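Local coordinates for uncharacterized lipoprotein GfcB (PDB 2IN5) that is of unknown function but, as a membrane lipoprotein of the YjbF family, is probably involved in producing or exporting group 4 capsule polysaccharide, at residues A[8-11]-A[12-15]; A[53-57]-A[58-62]; A[80-83]-A[84-87]; A[97-100]-A[101-104]. All coordinates share one frame; numbering follows the deposited sequence.

Contact 1: residues A[8-11]-A[12-15]; sequences MVDT and FRAS
Asp10 and Arg13 lie alongside each other on helix 8-18, pointing the same way, and their ends join in a salt bridge, OD1 of Asp10 standing 2.7 Å from NH2 of Arg13. The bond is nearly straight at the hydrogen (161°). It runs in the guanidinium plane, while the carboxylate is turned 73° from that plane. A bend in the arginine chain (chi3 58°) swings NH2 back to the aspartate; NH1 goes to Ser63 O, and Asp10 OD2 to Ser7 OG. Replacing Arg13 with an alanine would probably leave the carboxylate of Asp10 without its opposite charge and Ser63 O without that donor.

The close-packed part is this buried Arg13 side, set against Leu62. Phe12 meets Met8 O twice, with its N at 3.0 Å and with its ring edge, CD2 to O 3.1 Å. By contrast Ala14 is on the solvent side: its N bonds to Asp10 O at 2.9 Å, and within the helix its exposed methyl meets the backbone oxygens of Asp10 and Thr11.

In the fold, Val9 and Arg13 rest on Leu62 of strand 58-62. Elsewhere the helix meets the second subunit, where the Phe12 ring meets Phe12 of that subunit and Met8, a selenomethionine, packs on its Tyr34.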
HETATM    1  N   MSE A   8      -0.436   1.123  12.136  1.00 32.85           N
HETATM    2  CA  MSE A   8      -0.116  -0.167  12.728  1.00 30.83           C
HETATM    3  C   MSE A   8       1.134  -0.746  12.109  1.00 29.44           C
HETATM    4  O   MSE A   8       1.925  -1.404  12.774  1.00 31.97           O
HETATM    5  CB  MSE A   8      -1.251  -1.169  12.521  1.00 33.01           C
HETATM    6  CG  MSE A   8      -2.521  -0.902  13.295  1.00 35.96           C
HETATM    7 SE   MSE A   8      -3.518  -2.545  13.352  1.00 48.48          SE
HETATM    8  CE  MSE A   8      -5.019  -2.011  14.412  1.00 42.98           C
ATOM      9  N   VAL A   9       1.312  -0.529  10.820  1.00 29.78           N
ATOM     10  CA  VAL A   9       2.490  -1.072  10.180  1.00 31.39           C
ATOM     11  C   VAL A   9       3.750  -0.467  10.777  1.00 32.24           C
ATOM     12  O   VAL A   9       4.675  -1.187  11.109  1.00 32.89           O
ATOM     13  CB  VAL A   9       2.445  -0.851   8.658  1.00 30.61           C
ATOM     14  CG1 VAL A   9       3.810  -1.131   8.040  1.00 31.01           C
ATOM     15  CG2 VAL A   9       1.410  -1.791   8.050  1.00 28.01           C
ATOM     16  N   ASP A  10       3.781   0.849  10.936  1.00 34.13           N
ATOM     17  CA  ASP A  10       4.959   1.489  11.503  1.00 34.03           C
ATOM     18  C   ASP A  10       5.211   1.066  12.937  1.00 33.27           C
ATOM     19  O   ASP A  10       6.338   0.781  13.310  1.00 33.30           O
ATOM     20  CB  ASP A  10       4.821   3.001  11.430  1.00 35.42           C
ATOM     21  CG  ASP A  10       4.881   3.507  10.016  1.00 39.49           C
ATOM     22  OD1 ASP A  10       5.853   3.152   9.310  1.00 41.39           O
ATOM     23  OD2 ASP A  10       3.968   4.262   9.607  1.00 42.68           O
ATOM     24  N   THR A  11       4.153   1.028  13.732  1.00 33.10           N
ATOM     25  CA  THR A  11       4.260   0.649  15.128  1.00 34.60           C
ATOM     26  C   THR A  11       4.782  -0.777  15.342  1.00 37.22           C
ATOM     27  O   THR A  11       5.727  -0.992  16.112  1.00 38.88           O
ATOM     28  CB  THR A  11       2.910   0.790  15.819  1.00 32.72           C
ATOM     29  OG1 THR A  11       2.596   2.177  15.933  1.00 37.09           O
ATOM     30  CG2 THR A  11       2.941   0.160  17.196  1.00 34.36           C
ATOM     31  N   PHE A  12       4.169  -1.747  14.668  1.00 35.47           N
ATOM     32  CA  PHE A  12       4.578  -3.135  14.803  1.00 34.70           C
ATOM     33  C   PHE A  12       5.871  -3.437  14.069  1.00 35.52           C
ATOM     34  O   PHE A  12       6.584  -4.368  14.425  1.00 35.68           O
ATOM     35  CB  PHE A  12       3.441  -4.049  14.340  1.00 32.82           C
ATOM     36  CG  PHE A  12       2.305  -4.120  15.321  1.00 32.50           C
ATOM     37  CD1 PHE A  12       2.283  -5.102  16.305  1.00 34.55           C
ATOM     38  CD2 PHE A  12       1.302  -3.160  15.311  1.00 33.40           C
ATOM     39  CE1 PHE A  12       1.280  -5.126  17.275  1.00 35.85           C
ATOM     40  CE2 PHE A  12       0.288  -3.169  16.279  1.00 35.28           C
ATOM     41  CZ  PHE A  12       0.281  -4.155  17.265  1.00 37.05           C
ATOM     42  N   ARG A  13       6.187  -2.634  13.060  1.00 37.29           N
ATOM     43  CA  ARG A  13       7.420  -2.820  12.315  1.00 39.23           C
ATOM     44  C   ARG A  13       8.578  -2.351  13.196  1.00 41.25           C
ATOM     45  O   ARG A  13       9.616  -3.003  13.266  1.00 42.10           O
ATOM     46  CB  ARG A  13       7.384  -2.010  11.016  1.00 39.35           C
ATOM     47  CG  ARG A  13       8.634  -2.112  10.144  1.00 41.19           C
ATOM     48  CD  ARG A  13       8.375  -1.487   8.775  1.00 43.63           C
ATOM     49  NE  ARG A  13       7.978  -0.086   8.904  1.00 46.24           N
ATOM     50  CZ  ARG A  13       8.825   0.935   8.889  1.00 47.77           C
ATOM     51  NH1 ARG A  13      10.124   0.717   8.737  1.00 49.39           N
ATOM     52  NH2 ARG A  13       8.377   2.171   9.052  1.00 49.40           N
ATOM     53  N   ALA A  14       8.394  -1.223  13.879  1.00 42.33           N
ATOM     54  CA  ALA A  14       9.442  -0.696  14.752  1.00 43.25           C
ATOM     55  C   ALA A  14       9.700  -1.680  15.884  1.00 44.20           C
ATOM     56  O   ALA A  14      10.848  -2.017  16.185  1.00 45.17           O
ATOM     57  CB  ALA A  14       9.033   0.652  15.319  1.00 40.15           C
ATOM     58  N   SER A  15       8.624  -2.144  16.502  1.00 43.73           N
ATOM     59  CA  SER A  15       8.731  -3.091  17.590  1.00 44.71           C
ATOM     60  C   SER A  15       9.557  -4.305  17.164  1.00 46.75           C
ATOM     61  O   SER A  15      10.411  -4.782  17.914  1.00 45.34           O
ATOM     62  CB  SER A  15       7.336  -3.526  18.028  1.00 42.68           C
ATOM     63  OG  SER A  15       7.407  -4.461  19.090  1.00 43.02           O
TER

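Contact 2: residues A[53-57]-A[58-62]; sequences YIEQE and QSKWL
Tyr53 and Lys60 pair across a beta hairpin, strands 47-55 and 58-62 being joined by a two-residue type I' turn with Gln56 and Glu57 at its centre. Here backbone and side-chain bonds join the same two strands.

Among the backbone bonds, Lys60 N meets Tyr53 O almost head-on at 2.9 Å. Glu55 N donates to Gln58 O at 3.0 Å, and the turn is closed less ideally by Gln58 N, which approaches Glu55 O from above its carbonyl plane. Next to these, Ile54 CA makes a C-H...O contact with Gln58 O.

On the face that carries Tyr53, Glu55 and Lys60, a salt bridge forms: Lys60 NZ reaches OE2 of Glu55 at 3.1 Å, coming from above the carboxylate plane. The lysine chain, bent at chi2 and chi4, crosses the glutamate at about a right angle. Glu55 OE1 turns instead to Tyr53 OH and Lys60 NZ of the second subunit.

Apolar packing comes from the Tyr53 ring, its CG set between backbone N and carbonyl carbon (chi1 44°). CE1 lies 3.7 Å from Lys60 CB, and CE2 lies 4.2 Å from Leu62 CD1.

On the face of Ile54 and Ser59, Ser59 OG bonds to Gln5 of the second subunit and accepts from a water at 2.9 Å, which also donates weakly to Glu57 O.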
ATOM      1  N   TYR A  53       2.292  -5.112   3.143  1.00 22.18           N
ATOM      2  CA  TYR A  53       0.957  -5.261   2.580  1.00 22.99           C
ATOM      3  C   TYR A  53       0.960  -5.569   1.100  1.00 23.20           C
ATOM      4  O   TYR A  53       1.985  -5.444   0.429  1.00 24.27           O
ATOM      5  CB  TYR A  53       0.153  -3.990   2.844  1.00 22.61           C
ATOM      6  CG  TYR A  53       0.934  -2.719   2.575  1.00 25.15           C
ATOM      7  CD1 TYR A  53       1.028  -2.189   1.288  1.00 25.16           C
ATOM      8  CD2 TYR A  53       1.594  -2.057   3.607  1.00 25.55           C
ATOM      9  CE1 TYR A  53       1.761  -1.030   1.039  1.00 25.25           C
ATOM     10  CE2 TYR A  53       2.331  -0.900   3.367  1.00 26.58           C
ATOM     11  CZ  TYR A  53       2.409  -0.393   2.086  1.00 26.32           C
ATOM     12  OH  TYR A  53       3.121   0.763   1.865  1.00 28.92           O
ATOM     13  N   ILE A  54      -0.191  -5.986   0.589  1.00 25.53           N
ATOM     14  CA  ILE A  54      -0.289  -6.319  -0.831  1.00 27.92           C
ATOM     15  C   ILE A  54      -1.398  -5.527  -1.499  1.00 28.28           C
ATOM     16  O   ILE A  54      -2.510  -5.456  -0.988  1.00 27.78           O
ATOM     17  CB  ILE A  54      -0.556  -7.829  -1.035  1.00 29.95           C
ATOM     18  CG1 ILE A  54       0.491  -8.650  -0.265  1.00 30.39           C
ATOM     19  CG2 ILE A  54      -0.511  -8.171  -2.513  1.00 28.19           C
ATOM     20  CD1 ILE A  54       0.231 -10.147  -0.284  1.00 31.51           C
ATOM     21  N   GLU A  55      -1.077  -4.929  -2.642  1.00 30.23           N
ATOM     22  CA  GLU A  55      -2.025  -4.131  -3.415  1.00 31.34           C
ATOM     23  C   GLU A  55      -1.955  -4.514  -4.893  1.00 31.55           C
ATOM     24  O   GLU A  55      -0.887  -4.487  -5.500  1.00 30.83           O
ATOM     25  CB  GLU A  55      -1.716  -2.639  -3.246  1.00 31.77           C
ATOM     26  CG  GLU A  55      -2.141  -2.077  -1.892  1.00 34.52           C
ATOM     27  CD  GLU A  55      -1.682  -0.641  -1.658  1.00 34.61           C
ATOM     28  OE1 GLU A  55      -2.172  -0.010  -0.689  1.00 32.50           O
ATOM     29  OE2 GLU A  55      -0.828  -0.150  -2.432  1.00 37.89           O
ATOM     30  N   GLN A  56      -3.104  -4.870  -5.464  1.00 36.12           N
ATOM     31  CA  GLN A  56      -3.197  -5.280  -6.874  1.00 38.71           C
ATOM     32  C   GLN A  56      -2.120  -6.294  -7.221  1.00 37.85           C
ATOM     33  O   GLN A  56      -1.337  -6.094  -8.152  1.00 37.93           O
ATOM     34  CB  GLN A  56      -3.079  -4.073  -7.815  1.00 40.29           C
ATOM     35  CG  GLN A  56      -4.203  -3.065  -7.677  1.00 46.00           C
ATOM     36  CD  GLN A  56      -3.929  -2.020  -6.606  1.00 50.13           C
ATOM     37  OE1 GLN A  56      -4.842  -1.589  -5.893  1.00 52.33           O
ATOM     38  NE2 GLN A  56      -2.667  -1.594  -6.497  1.00 51.89           N
ATOM     39  N   GLU A  57      -2.085  -7.377  -6.453  1.00 38.24           N
ATOM     40  CA  GLU A  57      -1.109  -8.441  -6.654  1.00 40.14           C
ATOM     41  C   GLU A  57       0.331  -7.952  -6.585  1.00 37.11           C
ATOM     42  O   GLU A  57       1.225  -8.524  -7.198  1.00 37.43           O
ATOM     43  CB  GLU A  57      -1.365  -9.150  -7.994  1.00 44.54           C
ATOM     44  CG  GLU A  57      -2.725  -9.845  -8.043  1.00 50.07           C
ATOM     45  CD  GLU A  57      -2.853 -10.828  -9.187  1.00 53.27           C
ATOM     46  OE1 GLU A  57      -2.696 -10.416 -10.358  1.00 54.68           O
ATOM     47  OE2 GLU A  57      -3.120 -12.021  -8.913  1.00 55.80           O
ATOM     48  N   GLN A  58       0.557  -6.881  -5.843  1.00 34.29           N
ATOM     49  CA  GLN A  58       1.905  -6.360  -5.701  1.00 31.22           C
ATOM     50  C   GLN A  58       2.311  -6.438  -4.232  1.00 26.35           C
ATOM     51  O   GLN A  58       1.648  -5.869  -3.372  1.00 25.08           O
ATOM     52  CB  GLN A  58       1.963  -4.919  -6.196  1.00 32.51           C
ATOM     53  CG  GLN A  58       2.432  -4.792  -7.624  1.00 36.54           C
ATOM     54  CD  GLN A  58       2.463  -3.354  -8.095  1.00 38.70           C
ATOM     55  OE1 GLN A  58       3.078  -3.041  -9.110  1.00 42.12           O
ATOM     56  NE2 GLN A  58       1.786  -2.471  -7.362  1.00 40.28           N
ATOM     57  N   SER A  59       3.389  -7.156  -3.954  1.00 22.34           N
ATOM     58  CA  SER A  59       3.872  -7.317  -2.586  1.00 21.85           C
ATOM     59  C   SER A  59       4.783  -6.165  -2.195  1.00 20.44           C
ATOM     60  O   SER A  59       5.808  -5.947  -2.832  1.00 17.68           O
ATOM     61  CB  SER A  59       4.648  -8.630  -2.450  1.00 23.51           C
ATOM     62  OG  SER A  59       3.817  -9.755  -2.671  1.00 24.38           O
ATOM     63  N   LYS A  60       4.418  -5.424  -1.154  1.00 22.50           N
ATOM     64  CA  LYS A  60       5.254  -4.304  -0.717  1.00 25.06           C
ATOM     65  C   LYS A  60       6.021  -4.635   0.559  1.00 24.55           C
ATOM     66  O   LYS A  60       5.430  -4.730   1.629  1.00 24.41           O
ATOM     67  CB  LYS A  60       4.407  -3.055  -0.478  1.00 25.11           C
ATOM     68  CG  LYS A  60       3.994  -2.327  -1.738  1.00 31.56           C
ATOM     69  CD  LYS A  60       2.806  -2.965  -2.410  1.00 34.82           C
ATOM     70  CE  LYS A  60       2.387  -2.136  -3.616  1.00 38.59           C
ATOM     71  NZ  LYS A  60       2.141  -0.716  -3.239  1.00 40.17           N
ATOM     72  N   TRP A  61       7.336  -4.793   0.428  1.00 25.26           N
ATOM     73  CA  TRP A  61       8.212  -5.120   1.549  1.00 28.02           C
ATOM     74  C   TRP A  61       8.862  -3.875   2.162  1.00 30.34           C
ATOM     75  O   TRP A  61       9.355  -3.001   1.453  1.00 32.67           O
ATOM     76  CB  TRP A  61       9.299  -6.090   1.093  1.00 27.60           C
ATOM     77  CG  TRP A  61       8.768  -7.245   0.302  1.00 28.42           C
ATOM     78  CD1 TRP A  61       8.348  -7.223  -0.997  1.00 28.62           C
ATOM     79  CD2 TRP A  61       8.582  -8.591   0.760  1.00 27.72           C
ATOM     80  NE1 TRP A  61       7.914  -8.469  -1.379  1.00 28.68           N
ATOM     81  CE2 TRP A  61       8.047  -9.330  -0.322  1.00 28.91           C
ATOM     82  CE3 TRP A  61       8.815  -9.244   1.975  1.00 26.61           C
ATOM     83  CZ2 TRP A  61       7.742 -10.694  -0.225  1.00 26.99           C
ATOM     84  CZ3 TRP A  61       8.512 -10.601   2.077  1.00 27.18           C
ATOM     85  CH2 TRP A  61       7.980 -11.312   0.979  1.00 27.58           C
ATOM     86  N   LEU A  62       8.870  -3.813   3.488  1.00 32.55           N
ATOM     87  CA  LEU A  62       9.426  -2.675   4.207  1.00 34.23           C
ATOM     88  C   LEU A  62      10.654  -3.008   5.037  1.00 35.42           C
ATOM     89  O   LEU A  62      10.666  -4.000   5.756  1.00 35.08           O
ATOM     90  CB  LEU A  62       8.357  -2.104   5.128  1.00 34.47           C
ATOM     91  CG  LEU A  62       7.114  -1.588   4.411  1.00 33.78           C
ATOM     92  CD1 LEU A  62       6.002  -1.361   5.409  1.00 32.73           C
ATOM     93  CD2 LEU A  62       7.463  -0.313   3.666  1.00 31.62           C
TER
HETATM   94  O   HOH W   1       2.022 -10.224  -4.889  1.00 31.04           O

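Contact 3: residues A[80-83]-A[84-87]; sequences VKLN and NNLL
Between Leu82 and Asn85 the backbone reverses, the two CA atoms coming within 5.9 Å of each other across a bend whose central residues, Asn83 and Asn84, have angles close to those of a type VIII turn. In such a turn the peptides do not close the reversal themselves, and here a side chain does so instead. OD1 of Asn85 accepts the N-H of Leu82 at 3.1 Å. The donor lies in the plane of the amide carbonyl and on a lone pair, with a C=O...N angle of 117°, though the bond is bent at the hydrogen (141°). With CG beside the backbone N and anti to the carbonyl carbon (chi1 -62°), the Asn85 amide folds back over the inside of the bend. The same oxygen is also bonded to Thr79 OG1, so two partners grip it. Leu82 crosses this amide obliquely, its CB only 3.3 Å from OD1, and its side chain continues onto Ala67.

A leucine in place of Asn85 would have no amide oxygen, and is likely to leave both Leu82 N and Thr79 OG1 without this partner and the bend freer to open.

Asn84 points its amide elsewhere, its OD1 accepting from Asp118 N. Beyond the bend, Leu86 bonds to Thr79 and Asn85 to Ser116. The whole is a surface loop connecting strands 75-80 and 86-89, an example of a turn closed by an asparagine side chain bonded to the main chain three residues earlier.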
ATOM      1  N   VAL A  80      11.700   2.015  -3.567  1.00 37.10           N
ATOM      2  CA  VAL A  80      11.527   3.367  -3.060  1.00 38.35           C
ATOM      3  C   VAL A  80      12.463   3.657  -1.892  1.00 38.95           C
ATOM      4  O   VAL A  80      12.658   2.803  -1.035  1.00 37.59           O
ATOM      5  CB  VAL A  80      10.085   3.585  -2.575  1.00 39.59           C
ATOM      6  CG1 VAL A  80       9.919   5.009  -2.073  1.00 39.93           C
ATOM      7  CG2 VAL A  80       9.107   3.294  -3.703  1.00 40.73           C
ATOM      8  N   LYS A  81      13.031   4.863  -1.875  1.00 40.15           N
ATOM      9  CA  LYS A  81      13.938   5.325  -0.815  1.00 39.86           C
ATOM     10  C   LYS A  81      15.277   4.613  -0.725  1.00 39.60           C
ATOM     11  O   LYS A  81      15.771   4.365   0.370  1.00 41.78           O
ATOM     12  CB  LYS A  81      13.261   5.234   0.553  1.00 41.58           C
ATOM     13  CG  LYS A  81      11.953   5.991   0.667  1.00 45.51           C
ATOM     14  CD  LYS A  81      12.145   7.489   0.519  1.00 47.33           C
ATOM     15  CE  LYS A  81      10.801   8.183   0.525  1.00 48.81           C
ATOM     16  NZ  LYS A  81       9.999   7.729   1.695  1.00 51.39           N
ATOM     17  N   LEU A  82      15.861   4.281  -1.864  1.00 38.61           N
ATOM     18  CA  LEU A  82      17.155   3.622  -1.891  1.00 38.04           C
ATOM     19  C   LEU A  82      18.082   4.553  -2.660  1.00 40.48           C
ATOM     20  O   LEU A  82      17.613   5.501  -3.292  1.00 42.32           O
ATOM     21  CB  LEU A  82      17.058   2.280  -2.619  1.00 38.06           C
ATOM     22  CG  LEU A  82      16.230   1.112  -2.061  1.00 39.45           C
ATOM     23  CD1 LEU A  82      16.304  -0.039  -3.049  1.00 37.48           C
ATOM     24  CD2 LEU A  82      16.745   0.664  -0.702  1.00 38.73           C
ATOM     25  N   ASN A  83      19.386   4.305  -2.616  1.00 41.21           N
ATOM     26  CA  ASN A  83      20.312   5.157  -3.357  1.00 43.39           C
ATOM     27  C   ASN A  83      19.845   5.249  -4.803  1.00 43.13           C
ATOM     28  O   ASN A  83      19.692   6.337  -5.351  1.00 45.14           O
ATOM     29  CB  ASN A  83      21.727   4.579  -3.314  1.00 47.38           C
ATOM     30  CG  ASN A  83      22.502   5.025  -2.091  1.00 51.01           C
ATOM     31  OD1 ASN A  83      22.023   4.917  -0.958  1.00 51.80           O
ATOM     32  ND2 ASN A  83      23.714   5.529  -2.314  1.00 53.72           N
ATOM     33  N   ASN A  84      19.632   4.088  -5.414  1.00 41.71           N
ATOM     34  CA  ASN A  84      19.169   4.005  -6.789  1.00 39.73           C
ATOM     35  C   ASN A  84      17.881   3.205  -6.772  1.00 37.88           C
ATOM     36  O   ASN A  84      17.794   2.181  -6.090  1.00 38.03           O
ATOM     37  CB  ASN A  84      20.214   3.320  -7.666  1.00 41.94           C
ATOM     38  CG  ASN A  84      21.513   4.088  -7.716  1.00 43.39           C
ATOM     39  OD1 ASN A  84      21.517   5.316  -7.657  1.00 46.24           O
ATOM     40  ND2 ASN A  84      22.622   3.375  -7.842  1.00 44.24           N
ATOM     41  N   ASN A  85      16.890   3.664  -7.531  1.00 33.99           N
ATOM     42  CA  ASN A  85      15.584   3.018  -7.549  1.00 32.11           C
ATOM     43  C   ASN A  85      15.083   2.528  -8.896  1.00 31.80           C
ATOM     44  O   ASN A  85      15.357   3.124  -9.931  1.00 32.86           O
ATOM     45  CB  ASN A  85      14.537   3.978  -6.986  1.00 30.78           C
ATOM     46  CG  ASN A  85      14.794   4.347  -5.543  1.00 29.77           C
ATOM     47  OD1 ASN A  85      14.747   3.500  -4.663  1.00 29.64           O
ATOM     48  ND2 ASN A  85      15.059   5.625  -5.294  1.00 29.60           N
ATOM     49  N   LEU A  86      14.343   1.427  -8.879  1.00 29.51           N
ATOM     50  CA  LEU A  86      13.753   0.919 -10.103  1.00 29.11           C
ATOM     51  C   LEU A  86      12.444   1.703 -10.119  1.00 27.36           C
ATOM     52  O   LEU A  86      11.688   1.673  -9.147  1.00 27.43           O
ATOM     53  CB  LEU A  86      13.510  -0.592  -9.994  1.00 29.26           C
ATOM     54  CG  LEU A  86      12.663  -1.266 -11.082  1.00 29.10           C
ATOM     55  CD1 LEU A  86      13.291  -1.125 -12.458  1.00 27.29           C
ATOM     56  CD2 LEU A  86      12.506  -2.727 -10.711  1.00 29.71           C
ATOM     57  N   LEU A  87      12.176   2.418 -11.201  1.00 26.06           N
ATOM     58  CA  LEU A  87      10.974   3.235 -11.243  1.00 28.06           C
ATOM     59  C   LEU A  87       9.786   2.604 -11.935  1.00 27.18           C
ATOM     60  O   LEU A  87       8.638   2.877 -11.588  1.00 26.68           O
ATOM     61  CB  LEU A  87      11.278   4.594 -11.892  1.00 29.03           C
ATOM     62  CG  LEU A  87      12.303   5.475 -11.172  1.00 28.89           C
ATOM     63  CD1 LEU A  87      12.437   6.806 -11.900  1.00 30.95           C
ATOM     64  CD2 LEU A  87      11.864   5.700  -9.724  1.00 28.37           C
TER

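Contact 4: residues A[97-100]-A[101-104]; sequences LRNA and LAIK
Asn99 and Ala102 close a beta turn, a local contact in the long loop between strands 86-89 and 108-117; Leu97 and Arg98, just before it, are in 3-10 conformation. The two residues inside the turn, Ala100 and Leu101, have right-handed helical backbone angles. The bond that defines it runs from Ala102 N to Asn99 O at 2.9 Å. It is bent at the hydrogen (132°), and the donor stands well above the carbonyl plane. The same N-H is shared with the asparagine side chain: with CG anti to the backbone N (chi1 -163°), the amide doubles back so that OD1 comes 3.3 Å from Ala102 N, a weak hydrogen bond. OD1 is also pressed against the methyl of Ala102, CB lying 3.1 Å away.

The apolar side of the turn faces inward. Ile103, extended through CG1, sends CD1 back toward Ala100 and Leu97, where it meets Ala100 CB at 4.3 Å and Leu97 CD2 at 4.2 Å; Leu97 and Ile103 cross at a slant. Phe130 of strand 120-140 touches both of them, and Val169 of strand 161-170 backs Ala100, so the turn packs on the strands through these side chains. Leu101 and Ala102 are instead exposed.

On that outer side a water donates to Asn99 OD1 at 3.2 Å and accepts a weak bond from Leu101 N at 3.4 Å.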
ATOM      1  N   LEU A  97       6.944 -15.581 -14.472  1.00 30.92           N
ATOM      2  CA  LEU A  97       6.903 -15.829 -13.046  1.00 29.38           C
ATOM      3  C   LEU A  97       5.502 -15.641 -12.497  1.00 30.42           C
ATOM      4  O   LEU A  97       5.239 -15.964 -11.338  1.00 30.49           O
ATOM      5  CB  LEU A  97       7.867 -14.900 -12.320  1.00 27.80           C
ATOM      6  CG  LEU A  97       9.339 -15.184 -12.610  1.00 27.65           C
ATOM      7  CD1 LEU A  97      10.206 -14.094 -12.001  1.00 25.97           C
ATOM      8  CD2 LEU A  97       9.703 -16.548 -12.042  1.00 25.32           C
ATOM      9  N   ARG A  98       4.591 -15.110 -13.306  1.00 31.79           N
ATOM     10  CA  ARG A  98       3.222 -14.934 -12.818  1.00 33.01           C
ATOM     11  C   ARG A  98       2.572 -16.299 -12.663  1.00 32.31           C
ATOM     12  O   ARG A  98       1.593 -16.446 -11.943  1.00 31.81           O
ATOM     13  CB  ARG A  98       2.396 -14.055 -13.762  1.00 34.56           C
ATOM     14  CG  ARG A  98       2.762 -12.582 -13.706  1.00 36.01           C
ATOM     15  CD  ARG A  98       1.812 -11.730 -14.522  1.00 38.37           C
ATOM     16  NE  ARG A  98       1.015 -10.860 -13.662  1.00 40.99           N
ATOM     17  CZ  ARG A  98      -0.059 -11.253 -12.991  1.00 42.55           C
ATOM     18  NH1 ARG A  98      -0.479 -12.509 -13.088  1.00 44.05           N
ATOM     19  NH2 ARG A  98      -0.697 -10.399 -12.200  1.00 42.55           N
ATOM     20  N   ASN A  99       3.122 -17.289 -13.355  1.00 33.45           N
ATOM     21  CA  ASN A  99       2.642 -18.664 -13.267  1.00 35.43           C
ATOM     22  C   ASN A  99       3.906 -19.523 -13.313  1.00 33.60           C
ATOM     23  O   ASN A  99       4.146 -20.254 -14.271  1.00 31.85           O
ATOM     24  CB  ASN A  99       1.726 -18.999 -14.446  1.00 40.30           C
ATOM     25  CG  ASN A  99       0.884 -20.245 -14.193  1.00 47.08           C
ATOM     26  OD1 ASN A  99       1.369 -21.233 -13.625  1.00 48.98           O
ATOM     27  ND2 ASN A  99      -0.380 -20.206 -14.615  1.00 49.30           N
ATOM     28  N   ALA A 100       4.710 -19.415 -12.260  1.00 33.41           N
ATOM     29  CA  ALA A 100       5.990 -20.116 -12.158  1.00 32.92           C
ATOM     30  C   ALA A 100       5.954 -21.617 -12.402  1.00 31.73           C
ATOM     31  O   ALA A 100       6.920 -22.179 -12.903  1.00 32.66           O
ATOM     32  CB  ALA A 100       6.631 -19.823 -10.799  1.00 31.49           C
ATOM     33  N   LEU A 101       4.864 -22.280 -12.045  1.00 32.62           N
ATOM     34  CA  LEU A 101       4.800 -23.717 -12.274  1.00 34.05           C
ATOM     35  C   LEU A 101       4.539 -24.054 -13.743  1.00 35.05           C
ATOM     36  O   LEU A 101       4.971 -25.103 -14.219  1.00 35.94           O
ATOM     37  CB  LEU A 101       3.732 -24.356 -11.387  1.00 32.47           C
ATOM     38  CG  LEU A 101       4.091 -24.488  -9.908  1.00 33.12           C
ATOM     39  CD1 LEU A 101       2.948 -25.180  -9.196  1.00 32.63           C
ATOM     40  CD2 LEU A 101       5.389 -25.281  -9.730  1.00 30.98           C
ATOM     41  N   ALA A 102       3.861 -23.151 -14.454  1.00 35.38           N
ATOM     42  CA  ALA A 102       3.530 -23.344 -15.867  1.00 35.92           C
ATOM     43  C   ALA A 102       4.580 -22.804 -16.817  1.00 36.12           C
ATOM     44  O   ALA A 102       4.322 -22.637 -18.005  1.00 38.42           O
ATOM     45  CB  ALA A 102       2.185 -22.698 -16.184  1.00 35.58           C
ATOM     46  N   ILE A 103       5.766 -22.519 -16.308  1.00 36.34           N
ATOM     47  CA  ILE A 103       6.805 -22.003 -17.174  1.00 35.91           C
ATOM     48  C   ILE A 103       7.382 -23.137 -18.003  1.00 38.80           C
ATOM     49  O   ILE A 103       7.831 -24.145 -17.454  1.00 38.68           O
ATOM     50  CB  ILE A 103       7.940 -21.371 -16.361  1.00 36.46           C
ATOM     51  CG1 ILE A 103       7.401 -20.199 -15.545  1.00 37.08           C
ATOM     52  CG2 ILE A 103       9.067 -20.941 -17.287  1.00 32.97           C
ATOM     53  CD1 ILE A 103       8.450 -19.511 -14.722  1.00 38.32           C
ATOM     54  N   LYS A 104       7.364 -22.978 -19.323  1.00 40.05           N
ATOM     55  CA  LYS A 104       7.919 -23.993 -20.212  1.00 41.91           C
ATOM     56  C   LYS A 104       9.322 -23.560 -20.605  1.00 43.23           C
ATOM     57  O   LYS A 104       9.598 -22.369 -20.731  1.00 44.43           O
ATOM     58  CB  LYS A 104       7.065 -24.155 -21.479  1.00 43.36           C
ATOM     59  CG  LYS A 104       5.729 -24.856 -21.287  1.00 45.53           C
ATOM     60  CD  LYS A 104       5.059 -25.113 -22.636  1.00 51.31           C
ATOM     61  CE  LYS A 104       3.821 -26.001 -22.509  1.00 52.80           C
ATOM     62  NZ  LYS A 104       2.814 -25.422 -21.571  1.00 56.02           N
TER
HETATM   63  O   HOH W   2       2.004 -21.183 -10.504  1.00 31.52           O

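Of the four local contacts three are linked by touches, with contact 2 in the middle. Contact 1 rests directly on contact 2: Val9 CG1 is 3.4 Å from Leu62 CD1, and Arg13 CD is 3.7 Å from Leu62 CB. Both also meet the second subunit, so helix and hairpin together contribute to the dimer interface. At its turn the hairpin reaches contact 4 through a salt bridge, Glu57 OE1 to Arg98 NH2 at 2.7 Å. Contact 3 stands apart, its nearest atoms about 7 Å from contact 2. Contacts 1 and 4 lie on opposite sides of the chain's centre, their own centres 34 Å apart, with the hairpin touching both.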